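Beta-galactosidase/beta-glucuronidase (Faecalibacterium prausnitzii L2-6, PDB 6MVF) probably hydrolyses beta-linked glycosides, most likely beta-glucuronides, as a glycoside hydrolase family 2 enzyme that binds flavin mononucleotide. Local coordinates at residues G585-E594 with L651-Y661. Residues are numbered along the deposited sequence; the frame is centred on the assembly and turned at random.
Sequences GRRHAQRAGE and LEKVETEPACY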
ATOM      1  N   GLY A 585      13.993 -11.863 -35.262  1.00 36.91           N
ATOM      2  CA  GLY A 585      13.130 -12.269 -36.350  1.00 31.19           C
ATOM      3  C   GLY A 585      11.916 -13.092 -35.983  1.00 37.21           C
ATOM      4  O   GLY A 585      11.351 -13.742 -36.872  1.00 30.04           O
ATOM      5  N   ARG A 586      11.472 -13.066 -34.715  1.00 30.97           N
ATOM      6  CA  ARG A 586      10.308 -13.860 -34.327  1.00 30.01           C
ATOM      7  C   ARG A 586       9.051 -13.460 -35.117  1.00 32.56           C
ATOM      8  O   ARG A 586       8.186 -14.312 -35.373  1.00 26.70           O
ATOM      9  CB  ARG A 586      10.055 -13.735 -32.820  1.00 26.25           C
ATOM     10  CG  ARG A 586       9.421 -12.415 -32.484  1.00 34.82           C
ATOM     11  CD  ARG A 586       9.115 -12.203 -31.038  1.00 33.25           C
ATOM     12  NE  ARG A 586      10.273 -12.248 -30.163  1.00 28.73           N
ATOM     13  CZ  ARG A 586      10.199 -11.957 -28.869  1.00 32.54           C
ATOM     14  NH1 ARG A 586       9.029 -11.598 -28.350  1.00 27.11           N
ATOM     15  NH2 ARG A 586      11.273 -12.035 -28.094  1.00 28.08           N
ATOM     16  N   ARG A 587       8.932 -12.182 -35.512  1.00 25.34           N
ATOM     17  CA  ARG A 587       7.811 -11.731 -36.327  1.00 28.39           C
ATOM     18  C   ARG A 587       7.990 -12.073 -37.803  1.00 34.69           C
ATOM     19  O   ARG A 587       7.011 -12.027 -38.558  1.00 33.78           O
ATOM     20  CB  ARG A 587       7.582 -10.227 -36.134  1.00 25.99           C
ATOM     21  CG  ARG A 587       6.996  -9.904 -34.763  1.00 24.21           C
ATOM     22  CD  ARG A 587       7.102  -8.435 -34.359  1.00 27.13           C
ATOM     23  NE  ARG A 587       8.454  -8.054 -33.979  1.00 25.92           N
ATOM     24  CZ  ARG A 587       8.976  -8.170 -32.760  1.00 27.79           C
ATOM     25  NH1 ARG A 587       8.260  -8.663 -31.747  1.00 34.68           N
ATOM     26  NH2 ARG A 587      10.229  -7.796 -32.558  1.00 23.68           N
ATOM     27  N   HIS A 588       9.195 -12.459 -38.224  1.00 34.99           N
ATOM     28  CA  HIS A 588       9.380 -13.145 -39.504  1.00 38.15           C
ATOM     29  C   HIS A 588       9.037 -14.626 -39.294  1.00 34.55           C
ATOM     30  O   HIS A 588       9.875 -15.523 -39.404  1.00 34.45           O
ATOM     31  CB  HIS A 588      10.803 -12.939 -40.021  1.00 31.90           C
ATOM     32  CG  HIS A 588      11.013 -13.358 -41.446  1.00 39.70           C
ATOM     33  ND1 HIS A 588      12.121 -12.976 -42.176  1.00 44.14           N
ATOM     34  CD2 HIS A 588      10.269 -14.137 -42.272  1.00 39.86           C
ATOM     35  CE1 HIS A 588      12.042 -13.490 -43.392  1.00 42.48           C
ATOM     36  NE2 HIS A 588      10.931 -14.202 -43.475  1.00 36.13           N
ATOM     37  N   ALA A 589       7.756 -14.854 -38.963  1.00 33.44           N
ATOM     38  CA  ALA A 589       7.310 -16.149 -38.449  1.00 31.16           C
ATOM     39  C   ALA A 589       7.369 -17.247 -39.511  1.00 33.11           C
ATOM     40  O   ALA A 589       7.728 -18.391 -39.211  1.00 33.50           O
ATOM     41  CB  ALA A 589       5.896 -16.018 -37.893  1.00 27.79           C
ATOM     42  N   GLN A 590       7.017 -16.935 -40.750  1.00 37.95           N
ATOM     43  CA  GLN A 590       6.981 -17.921 -41.826  1.00 38.66           C
ATOM     44  C   GLN A 590       8.148 -17.669 -42.774  1.00 36.94           C
ATOM     45  O   GLN A 590       8.241 -16.597 -43.376  1.00 38.23           O
ATOM     46  CB  GLN A 590       5.637 -17.857 -42.553  1.00 32.66           C
ATOM     47  CG  GLN A 590       4.494 -18.477 -41.751  1.00 34.04           C
ATOM     48  CD  GLN A 590       3.132 -18.010 -42.224  1.00 39.55           C
ATOM     49  OE1 GLN A 590       3.035 -17.033 -42.946  1.00 36.18           O
ATOM     50  NE2 GLN A 590       2.071 -18.704 -41.808  1.00 40.90           N
ATOM     51  N   ARG A 591       9.038 -18.651 -42.899  1.00 39.03           N
ATOM     52  CA  ARG A 591      10.294 -18.501 -43.633  1.00 35.24           C
ATOM     53  C   ARG A 591      10.318 -19.439 -44.831  1.00 34.44           C
ATOM     54  O   ARG A 591      10.230 -20.660 -44.669  1.00 39.21           O
ATOM     55  CB  ARG A 591      11.497 -18.778 -42.726  1.00 35.40           C
ATOM     56  CG  ARG A 591      11.458 -17.974 -41.451  1.00 33.59           C
ATOM     57  CD  ARG A 591      12.748 -17.301 -41.202  1.00 35.51           C
ATOM     58  NE  ARG A 591      12.703 -16.421 -40.043  1.00 38.85           N
ATOM     59  CZ  ARG A 591      13.799 -16.011 -39.419  1.00 34.49           C
ATOM     60  NH1 ARG A 591      14.976 -16.428 -39.864  1.00 35.56           N
ATOM     61  NH2 ARG A 591      13.728 -15.207 -38.364  1.00 27.96           N
ATOM     62  N   ALA A 592      10.465 -18.864 -46.023  1.00 42.38           N
ATOM     63  CA  ALA A 592      10.600 -19.610 -47.265  1.00 40.93           C
ATOM     64  C   ALA A 592      12.064 -19.696 -47.673  1.00 37.75           C
ATOM     65  O   ALA A 592      12.833 -18.747 -47.488  1.00 41.27           O
ATOM     66  CB  ALA A 592       9.787 -18.950 -48.380  1.00 40.41           C
ATOM     67  N   GLY A 593      12.446 -20.840 -48.223  1.00 40.27           N
ATOM     68  CA  GLY A 593      13.827 -21.055 -48.627  1.00 33.70           C
ATOM     69  C   GLY A 593      14.396 -22.363 -48.113  1.00 33.20           C
ATOM     70  O   GLY A 593      13.919 -22.916 -47.117  1.00 44.74           O
ATOM     71  N   GLU A 594      15.413 -22.887 -48.788  1.00 38.57           N
ATOM     72  CA  GLU A 594      16.000 -24.137 -48.324  1.00 43.42           C
ATOM     73  C   GLU A 594      16.725 -23.933 -47.003  1.00 44.99           C
ATOM     74  O   GLU A 594      16.708 -24.818 -46.137  1.00 48.23           O
ATOM     75  CB  GLU A 594      16.937 -24.709 -49.385  1.00 44.13           C
ATOM     76  CG  GLU A 594      16.959 -26.231 -49.402  1.00 57.82           C
ATOM     77  CD  GLU A 594      18.256 -26.816 -48.852  1.00 74.51           C
ATOM     78  OE1 GLU A 594      19.349 -26.431 -49.340  1.00 79.49           O
ATOM     79  OE2 GLU A 594      18.185 -27.664 -47.928  1.00 79.40           O
ATOM     80  N   LEU A 651       9.355 -21.084 -35.450  1.00 28.10           N
ATOM     81  CA  LEU A 651       9.271 -20.644 -36.830  1.00 29.26           C
ATOM     82  C   LEU A 651       8.569 -21.723 -37.639  1.00 34.64           C
ATOM     83  O   LEU A 651       8.504 -22.889 -37.228  1.00 32.00           O
ATOM     84  CB  LEU A 651      10.662 -20.350 -37.409  1.00 30.23           C
ATOM     85  CG  LEU A 651      11.397 -19.148 -36.776  1.00 33.34           C
ATOM     86  CD1 LEU A 651      12.684 -18.841 -37.512  1.00 27.20           C
ATOM     87  CD2 LEU A 651      10.520 -17.883 -36.696  1.00 27.91           C
ATOM     88  N   GLU A 652       8.001 -21.311 -38.772  1.00 34.26           N
ATOM     89  CA  GLU A 652       7.337 -22.216 -39.701  1.00 29.99           C
ATOM     90  C   GLU A 652       8.047 -22.154 -41.045  1.00 34.07           C
ATOM     91  O   GLU A 652       8.190 -21.072 -41.625  1.00 34.93           O
ATOM     92  CB  GLU A 652       5.857 -21.863 -39.864  1.00 34.82           C
ATOM     93  CG  GLU A 652       5.039 -22.947 -40.596  1.00 38.09           C
ATOM     94  CD  GLU A 652       3.601 -22.519 -40.950  1.00 44.77           C
ATOM     95  OE1 GLU A 652       3.239 -21.347 -40.686  1.00 35.89           O
ATOM     96  OE2 GLU A 652       2.839 -23.357 -41.510  1.00 44.78           O
ATOM     97  N   LYS A 653       8.491 -23.310 -41.537  1.00 36.01           N
ATOM     98  CA  LYS A 653       8.907 -23.405 -42.929  1.00 33.59           C
ATOM     99  C   LYS A 653       7.693 -23.329 -43.850  1.00 31.57           C
ATOM    100  O   LYS A 653       6.678 -23.997 -43.628  1.00 37.44           O
ATOM    101  CB  LYS A 653       9.681 -24.698 -43.182  1.00 37.82           C
ATOM    102  CG  LYS A 653      10.325 -24.715 -44.577  1.00 42.75           C
ATOM    103  CD  LYS A 653      11.164 -25.951 -44.849  1.00 39.49           C
ATOM    104  CE  LYS A 653      11.619 -25.941 -46.302  1.00 40.54           C
ATOM    105  NZ  LYS A 653      12.736 -26.871 -46.550  1.00 52.17           N
ATOM    106  N   VAL A 654       7.790 -22.498 -44.882  1.00 38.05           N
ATOM    107  CA  VAL A 654       6.716 -22.326 -45.852  1.00 40.07           C
ATOM    108  C   VAL A 654       7.324 -22.284 -47.249  1.00 42.30           C
ATOM    109  O   VAL A 654       8.527 -22.077 -47.428  1.00 39.37           O
ATOM    110  CB  VAL A 654       5.872 -21.053 -45.596  1.00 33.27           C
ATOM    111  CG1 VAL A 654       5.068 -21.202 -44.333  1.00 31.40           C
ATOM    112  CG2 VAL A 654       6.758 -19.824 -45.509  1.00 35.89           C
ATOM    113  N   GLU A 655       6.470 -22.503 -48.245  1.00 42.44           N
ATOM    114  CA  GLU A 655       6.930 -22.505 -49.626  1.00 41.63           C
ATOM    115  C   GLU A 655       7.111 -21.085 -50.142  1.00 43.80           C
ATOM    116  O   GLU A 655       8.125 -20.772 -50.770  1.00 37.61           O
ATOM    117  CB  GLU A 655       5.949 -23.289 -50.504  1.00 49.08           C
ATOM    118  CG  GLU A 655       6.397 -23.485 -51.941  1.00 58.74           C
ATOM    119  CD  GLU A 655       7.661 -24.336 -52.064  1.00 75.86           C
ATOM    120  OE1 GLU A 655       8.105 -24.941 -51.056  1.00 68.27           O
ATOM    121  OE2 GLU A 655       8.212 -24.405 -53.185  1.00 81.44           O
ATOM    122  N   THR A 656       6.134 -20.216 -49.896  1.00 43.72           N
ATOM    123  CA  THR A 656       6.232 -18.812 -50.260  1.00 40.70           C
ATOM    124  C   THR A 656       5.749 -17.974 -49.088  1.00 40.54           C
ATOM    125  O   THR A 656       4.695 -18.260 -48.504  1.00 41.34           O
ATOM    126  CB  THR A 656       5.415 -18.491 -51.520  1.00 39.92           C
ATOM    127  OG1 THR A 656       4.053 -18.237 -51.161  1.00 53.59           O
ATOM    128  CG2 THR A 656       5.454 -19.640 -52.490  1.00 43.76           C
ATOM    129  N   GLU A 657       6.512 -16.937 -48.755  1.00 41.48           N
ATOM    130  CA  GLU A 657       6.193 -16.143 -47.587  1.00 36.97           C
ATOM    131  C   GLU A 657       4.980 -15.270 -47.877  1.00 42.81           C
ATOM    132  O   GLU A 657       4.721 -14.932 -49.035  1.00 37.48           O
ATOM    133  CB  GLU A 657       7.391 -15.295 -47.182  1.00 43.74           C
ATOM    134  CG  GLU A 657       8.569 -16.160 -46.715  1.00 43.76           C
ATOM    135  CD  GLU A 657       9.723 -15.357 -46.160  1.00 44.49           C
ATOM    136  OE1 GLU A 657       9.546 -14.120 -45.983  1.00 46.39           O
ATOM    137  OE2 GLU A 657      10.802 -15.966 -45.905  1.00 44.17           O
ATOM    138  N   PRO A 658       4.196 -14.933 -46.846  1.00 42.40           N
ATOM    139  CA  PRO A 658       2.921 -14.235 -47.076  1.00 38.53           C
ATOM    140  C   PRO A 658       3.088 -12.861 -47.712  1.00 38.67           C
ATOM    141  O   PRO A 658       4.070 -12.149 -47.477  1.00 42.36           O
ATOM    142  CB  PRO A 658       2.322 -14.124 -45.665  1.00 39.05           C
ATOM    143  CG  PRO A 658       3.505 -14.333 -44.719  1.00 35.22           C
ATOM    144  CD  PRO A 658       4.296 -15.395 -45.455  1.00 34.34           C
ATOM    145  N   ALA A 659       2.093 -12.497 -48.532  1.00 37.32           N
ATOM    146  CA  ALA A 659       2.075 -11.184 -49.171  1.00 33.20           C
ATOM    147  C   ALA A 659       2.213 -10.071 -48.145  1.00 38.96           C
ATOM    148  O   ALA A 659       2.848  -9.048 -48.413  1.00 46.27           O
ATOM    149  CB  ALA A 659       0.780 -11.012 -49.969  1.00 26.39           C
ATOM    150  N   CYS A 660       1.636 -10.261 -46.953  1.00 36.66           N
ATOM    151  CA  CYS A 660       1.616  -9.237 -45.916  1.00 40.13           C
ATOM    152  C   CYS A 660       2.975  -8.995 -45.257  1.00 37.75           C
ATOM    153  O   CYS A 660       3.065  -8.109 -44.403  1.00 32.86           O
ATOM    154  CB  CYS A 660       0.580  -9.599 -44.841  1.00 38.23           C
ATOM    155  SG  CYS A 660       1.033 -10.998 -43.759  1.00 49.31           S
ATOM    156  N   TYR A 661       4.023  -9.753 -45.593  1.00 33.88           N
ATOM    157  CA  TYR A 661       5.356  -9.350 -45.149  1.00 39.61           C
ATOM    158  C   TYR A 661       5.986  -8.274 -46.022  1.00 38.21           C
ATOM    159  O   TYR A 661       7.117  -7.877 -45.726  1.00 42.06           O
ATOM    160  CB  TYR A 661       6.335 -10.520 -45.117  1.00 31.28           C
ATOM    161  CG  TYR A 661       6.121 -11.518 -44.024  1.00 35.18           C
ATOM    162  CD1 TYR A 661       5.207 -11.285 -43.000  1.00 37.50           C
ATOM    163  CD2 TYR A 661       6.843 -12.708 -44.008  1.00 36.33           C
ATOM    164  CE1 TYR A 661       5.012 -12.221 -41.994  1.00 31.16           C
ATOM    165  CE2 TYR A 661       6.658 -13.645 -43.008  1.00 36.19           C
ATOM    166  CZ  TYR A 661       5.745 -13.397 -42.004  1.00 31.81           C
ATOM    167  OH  TYR A 661       5.565 -14.346 -41.023  1.00 34.77           O
TER
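Glu-657 reaches across to strand 590-592 with an extended side chain and meets His-588 at about a right angle, the imidazole and carboxylate planes turned 74° apart. With CG anti to the backbone N (chi1 -168°), the His-588 ring is carried toward the carboxylate, and its NE2 gives its hydrogen to OE2 of Glu-657 at 3.0 Å, arriving from above the carboxylate plane. The same oxygen uses its anti lone pair for the backbone N of Ala-592, at 2.9 Å, and also accepts from Asn-498; a carboxylate suits the place because one oxygen can serve several donors. With an alanine here, His-588 NE2, the Ala-592 amide and Asn-498 would probably all lose their shared acceptor, and the imidazole would be freer to turn.

The flat ring of Tyr-661 packs against CG of Pro-658, which sits over its centre, while its OH accepts from the Gln-590 backbone N at 3.0 Å. The Gln-590 side chain runs beside that of Glu-652, pointing the same way, and its NE2 donates to Glu-652 OE1 at 3.1 Å, on the syn side but tilted out of the carboxylate plane; Arg-229 of the second subunit forms a salt bridge with that oxygen. On the sheet's other face, CD1 of Leu-651 covers one face of the Arg-591 guanidinium, whose long reach lets NE and NH2 bond in its plane to the carbonyls of His-588 and Gly-585, and NH1 to Glu-597 O.

Between the two strands, Glu-652 N bonds to Ala-589 O and Arg-591 N to Glu-652 O, the alternating ladder of parallel strands. Within this chain strand 590-592 is an outermost strand of a mixed sheet, far from the flavin site; 655-661 folds back along its outer edge, where Tyr-661 and Glu-657 take the N-H groups a further strand would have taken.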